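Local coordinates for hypothetical protein PG0816 (Porphyromonas gingivalis, PDB 2APL), which is of unknown function but belongs to the DUF1896 family and folds as a single all-helical chain, at residues Thr35-Glu40 against Glu64-Gly69; Leu78-Glu83 against His129-Leu134. All coordinates share one frame; numbering follows the deposited sequence.

Interaction 1: residues Thr35-Glu40 against Glu64-Gly69; sequences TARSDE and EVLYQG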
# COMPACT_ATOMS: atom_id res chain seq x y z
N THR A 35 9.67 -12.62 -0.02
CA THR A 35 9.92 -14.09 -0.12
C THR A 35 8.75 -14.87 0.49
O THR A 35 8.16 -15.78 -0.14
CB THR A 35 11.22 -14.43 0.59
OG1 THR A 35 12.27 -13.65 0.00
CG2 THR A 35 11.56 -15.93 0.48
N ALA A 36 8.40 -14.50 1.71
CA ALA A 36 7.38 -15.26 2.44
C ALA A 36 6.00 -15.13 1.79
O ALA A 36 5.30 -16.13 1.65
CB ALA A 36 7.35 -14.84 3.82
N ARG A 37 5.62 -13.93 1.38
CA ARG A 37 4.33 -13.73 0.74
C ARG A 37 4.26 -14.37 -0.69
O ARG A 37 3.25 -14.99 -1.05
CB ARG A 37 4.00 -12.23 0.70
CG ARG A 37 2.65 -11.88 0.09
CD ARG A 37 1.53 -12.59 0.87
NE ARG A 37 1.31 -12.10 2.23
CZ ARG A 37 0.52 -11.08 2.55
NH1 ARG A 37 -0.08 -10.35 1.61
NH2 ARG A 37 0.35 -10.79 3.83
N SER A 38 5.32 -14.27 -1.46
CA SER A 38 5.39 -14.95 -2.75
C SER A 38 5.26 -16.50 -2.63
O SER A 38 4.57 -17.12 -3.44
CB SER A 38 6.66 -14.54 -3.50
OG SER A 38 6.63 -13.11 -3.70
N ASP A 39 5.96 -17.09 -1.64
CA ASP A 39 5.84 -18.49 -1.27
C ASP A 39 4.39 -18.87 -0.91
O ASP A 39 3.89 -19.91 -1.38
CB ASP A 39 6.73 -18.82 -0.05
CG ASP A 39 8.20 -19.01 -0.41
OD1 ASP A 39 8.54 -18.91 -1.60
OD2 ASP A 39 9.04 -19.30 0.52
N GLU A 40 3.72 -18.05 -0.08
CA GLU A 40 2.31 -18.28 0.22
C GLU A 40 1.40 -18.29 -1.01
O GLU A 40 0.44 -19.10 -1.05
CB GLU A 40 1.72 -17.24 1.20
CG GLU A 40 2.36 -17.17 2.52
CD GLU A 40 1.81 -16.03 3.37
OE1 GLU A 40 0.57 -15.67 3.28
OE2 GLU A 40 2.64 -15.51 4.15
N GLU A 64 -5.08 -12.91 -4.93
CA GLU A 64 -5.83 -12.37 -3.76
C GLU A 64 -5.02 -12.60 -2.49
O GLU A 64 -4.95 -11.71 -1.62
CB GLU A 64 -7.22 -13.02 -3.61
CG GLU A 64 -8.01 -13.04 -4.92
CD GLU A 64 -9.17 -12.07 -4.97
OE1 GLU A 64 -8.95 -10.87 -4.62
OE2 GLU A 64 -10.30 -12.50 -5.36
N VAL A 65 -4.37 -13.79 -2.41
CA VAL A 65 -3.43 -14.14 -1.33
C VAL A 65 -2.21 -13.19 -1.29
O VAL A 65 -1.81 -12.64 -0.23
CB VAL A 65 -2.98 -15.65 -1.45
CG1 VAL A 65 -1.91 -16.01 -0.42
CG2 VAL A 65 -4.25 -16.58 -1.13
N LEU A 66 -1.65 -13.01 -2.47
CA LEU A 66 -0.49 -12.11 -2.62
C LEU A 66 -0.74 -10.71 -2.02
O LEU A 66 0.10 -10.17 -1.30
CB LEU A 66 -0.17 -12.01 -4.11
CG LEU A 66 1.22 -11.54 -4.50
CD1 LEU A 66 2.23 -12.66 -4.09
CD2 LEU A 66 1.26 -11.23 -6.02
N TYR A 67 -1.92 -10.16 -2.30
CA TYR A 67 -2.29 -8.77 -1.98
C TYR A 67 -3.06 -8.57 -0.69
O TYR A 67 -3.33 -7.42 -0.29
CB TYR A 67 -3.09 -8.18 -3.15
CG TYR A 67 -2.33 -8.06 -4.47
CD1 TYR A 67 -1.02 -7.57 -4.51
CD2 TYR A 67 -2.93 -8.43 -5.68
CE1 TYR A 67 -0.31 -7.46 -5.74
CE2 TYR A 67 -2.23 -8.33 -6.90
CZ TYR A 67 -0.94 -7.80 -6.91
OH TYR A 67 -0.28 -7.68 -8.12
N GLN A 68 -3.40 -9.69 -0.05
CA GLN A 68 -4.15 -9.70 1.19
C GLN A 68 -3.57 -8.72 2.25
O GLN A 68 -2.39 -8.80 2.57
CB GLN A 68 -4.12 -11.14 1.72
CG GLN A 68 -4.10 -11.23 3.20
CD GLN A 68 -5.43 -11.00 3.68
OE1 GLN A 68 -6.38 -11.45 3.03
NE2 GLN A 68 -5.57 -10.24 4.80
N GLY A 69 -4.43 -7.86 2.80
CA GLY A 69 -4.05 -6.87 3.85
C GLY A 69 -3.19 -5.75 3.30
O GLY A 69 -2.73 -4.90 4.05
O HOH W 1 -0.73 -8.25 4.80
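Arg37 NH1 donates to two backbone carbonyl oxygens, Leu66 O of helix 55-67 and Gln68 O of the loop after it. The bond from Arg37 NH1 to Leu66 O is 2.9 Å long, with an N-H...O angle of 155°. Leu66 O lies close to the guanidinium plane, but the donor sits above the carbonyl plane of Leu66. The second bond, Arg37 NH1 to Gln68 O, is also 2.9 Å. Here the nitrogen lies in the carbonyl plane, on a lone pair, and Gln68 O is slightly tilted from the guanidinium plane. A water extends the grip. It accepts from Arg37 NH2 at 2.9 Å and donates to Gln68 O at 2.8 Å, which gives Gln68 O two partners.

This is helix-helix packing in an all-helical fold. An arginine of helix 31-51 binds carbonyl oxygens where helix 55-67 gives way to loop. The positive charge near these carbonyls is probably favourable, since the C-terminal end of a helix carries partial negative charge.

The Arg37 chain starts with CG anti to the backbone N (chi1 -178°) and then bends at chi2 and chi3. Arg37 CG lies 3.4 Å from Leu66 O. One turn on, Glu40 OE1 lies 3.8 Å from Arg37 NE in a long salt bridge. The oxygen is well out of the guanidinium plane, so only charge links the two.

Methyl groups make van der Waals contacts with the backbone of helix 31-51. Leu66 CD1 rests 4.1 Å from Ser38 CA, and Val65 CG1 lies 3.9 Å from Glu40 O. Ser38 OG turns back to Ile34 O in its own helix. Helix 3-23 lies next to this join, where Leu16 touches both Arg37 and Ser38. In the loop, Gly69 N is held by Asp119 OD2.

Interaction 2: residues Leu78-Glu83 against His129-Leu134; sequences LVSVLE and HLYTEL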
# COMPACT_ATOMS: atom_id res chain seq x y z
N LEU A 78 -1.78 9.69 1.59
CA LEU A 78 -1.07 10.98 1.75
C LEU A 78 -0.87 11.66 0.40
O LEU A 78 -1.09 12.87 0.27
CB LEU A 78 0.29 10.75 2.44
CG LEU A 78 0.14 10.37 3.91
CD1 LEU A 78 1.47 9.83 4.42
CD2 LEU A 78 -0.31 11.57 4.76
N VAL A 79 -0.48 10.87 -0.61
CA VAL A 79 -0.26 11.42 -1.97
C VAL A 79 -1.54 12.05 -2.49
O VAL A 79 -1.53 13.15 -3.01
CB VAL A 79 0.28 10.32 -2.95
CG1 VAL A 79 0.15 10.73 -4.37
CG2 VAL A 79 1.74 10.00 -2.63
N SER A 80 -2.66 11.35 -2.33
CA SER A 80 -3.97 11.83 -2.77
C SER A 80 -4.43 13.10 -2.01
O SER A 80 -4.90 14.08 -2.62
CB SER A 80 -5.01 10.70 -2.62
OG SER A 80 -6.33 11.18 -2.85
N VAL A 81 -4.29 13.09 -0.69
CA VAL A 81 -4.58 14.28 0.10
C VAL A 81 -3.79 15.45 -0.43
O VAL A 81 -4.36 16.53 -0.66
CB VAL A 81 -4.36 14.10 1.61
CG1 VAL A 81 -4.37 15.49 2.35
CG2 VAL A 81 -5.43 13.24 2.17
N LEU A 82 -2.49 15.25 -0.60
CA LEU A 82 -1.58 16.32 -1.12
C LEU A 82 -1.91 16.81 -2.53
O LEU A 82 -1.85 18.04 -2.79
CB LEU A 82 -0.09 15.92 -1.01
CG LEU A 82 0.50 15.70 0.43
CD1 LEU A 82 1.79 14.88 0.28
CD2 LEU A 82 0.74 17.02 1.18
N GLU A 83 -2.29 15.88 -3.42
CA GLU A 83 -2.72 16.23 -4.77
C GLU A 83 -4.08 16.90 -4.81
O GLU A 83 -4.30 17.84 -5.58
CB GLU A 83 -2.73 15.01 -5.69
CG GLU A 83 -1.39 14.28 -5.78
CD GLU A 83 -1.38 13.17 -6.78
OE1 GLU A 83 -0.32 13.01 -7.42
OE2 GLU A 83 -2.41 12.47 -6.95
N HIS A 129 -13.48 10.51 7.49
CA HIS A 129 -12.93 11.01 8.73
C HIS A 129 -11.40 11.08 8.74
O HIS A 129 -10.81 12.10 9.11
CB HIS A 129 -13.42 10.20 9.93
CG HIS A 129 -14.89 10.32 10.20
ND1 HIS A 129 -15.74 9.25 10.14
CD2 HIS A 129 -15.65 11.39 10.55
CE1 HIS A 129 -16.97 9.65 10.42
NE2 HIS A 129 -16.94 10.94 10.68
N LEU A 130 -10.78 9.96 8.36
CA LEU A 130 -9.34 9.92 8.18
C LEU A 130 -8.85 11.03 7.23
O LEU A 130 -7.98 11.81 7.59
CB LEU A 130 -8.90 8.52 7.65
CG LEU A 130 -7.41 8.42 7.35
CD1 LEU A 130 -6.55 8.73 8.59
CD2 LEU A 130 -7.09 7.06 6.74
N TYR A 131 -9.43 11.09 6.04
CA TYR A 131 -9.01 12.04 5.01
C TYR A 131 -9.07 13.51 5.45
O TYR A 131 -8.14 14.31 5.15
CB TYR A 131 -9.87 11.84 3.77
CG TYR A 131 -9.49 12.64 2.55
CD1 TYR A 131 -8.75 12.07 1.53
CD2 TYR A 131 -9.91 13.96 2.41
CE1 TYR A 131 -8.41 12.81 0.38
CE2 TYR A 131 -9.58 14.70 1.31
CZ TYR A 131 -8.84 14.13 0.28
OH TYR A 131 -8.53 14.88 -0.83
N THR A 132 -10.17 13.86 6.12
CA THR A 132 -10.37 15.18 6.65
C THR A 132 -9.35 15.42 7.74
O THR A 132 -8.76 16.51 7.84
CB THR A 132 -11.80 15.32 7.20
OG1 THR A 132 -12.72 15.13 6.11
CG2 THR A 132 -12.04 16.66 7.88
N GLU A 133 -9.10 14.38 8.55
CA GLU A 133 -8.21 14.61 9.69
C GLU A 133 -6.79 14.83 9.16
O GLU A 133 -6.06 15.70 9.67
CB GLU A 133 -8.32 13.45 10.69
CG GLU A 133 -7.65 13.67 11.97
CD GLU A 133 -8.07 12.68 13.06
OE1 GLU A 133 -8.80 11.67 12.79
OE2 GLU A 133 -7.67 12.93 14.22
N LEU A 134 -6.37 14.03 8.18
CA LEU A 134 -5.05 14.21 7.54
C LEU A 134 -4.87 15.59 6.87
O LEU A 134 -3.81 16.23 7.00
CB LEU A 134 -4.80 13.09 6.50
CG LEU A 134 -4.55 11.68 7.07
CD1 LEU A 134 -4.64 10.65 5.86
CD2 LEU A 134 -3.23 11.54 7.88
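Val81 and Tyr131 are the nearest backbone pair, CA to CA 7.0 Å; the axes of the short helical segments 78-83 and 129-134 approach to 10.4 Å, with a crossing angle of -60°. Val81 points its side chain at the other helix. Its CG2 methyl sits over one face of the Tyr131 ring in a CH-pi contact, 3.8 Å from the ring centroid. The methyl is offset toward the rim, and its nearest ring atom is Tyr131 CE1 at 3.5 Å. Tyr131 CG is anti to the backbone N (chi1 -175°), and the ring reaches across to helix 74-85. The Val81 and Tyr131 side chains pass alongside each other, pointing opposite ways. Ser80 OG stands at the ring edge, 4.2 Å from Tyr131 CE1.

Leu134 lies one turn further on. Its CD2 meets Leu78 CD2 at 4.3 Å, methyl to methyl, and its CB touches Val81 CG2. The contact joins helix 74-85 to helix 126-143. Helix 106-112 packs beside it, with Val111 and Phe112 on Leu134, as does helix 94-103, with Leu103 on Leu78.

No hydrogen bond joins the two segments. The tyrosine hydroxyl is hydrogen-bonded to Glu85 OE2, near the end of helix 74-85. The join thus rests on apolar packing and one ring face, while the polar end of Tyr131 is tied to the same helix that its ring packs against.

Interactions 1 and 2 lie on opposite sides of the chain's centre. Their centres are 28 Å apart, and their nearest atoms are about 13 Å apart, so they do not touch. Both segments of interaction 1 come before either segment of interaction 2 in the chain. Helix 55-67 takes part in interaction 1, and the next helix, 74-85, enters interaction 2. The two differ in chemistry. Interaction 1 is partly buried and polar, built on charge and backbone carbonyls. Interaction 2 is buried and apolar. All four segments belong to the one DUF1896 domain. The function is unknown, so neither contact can be tied to an active site.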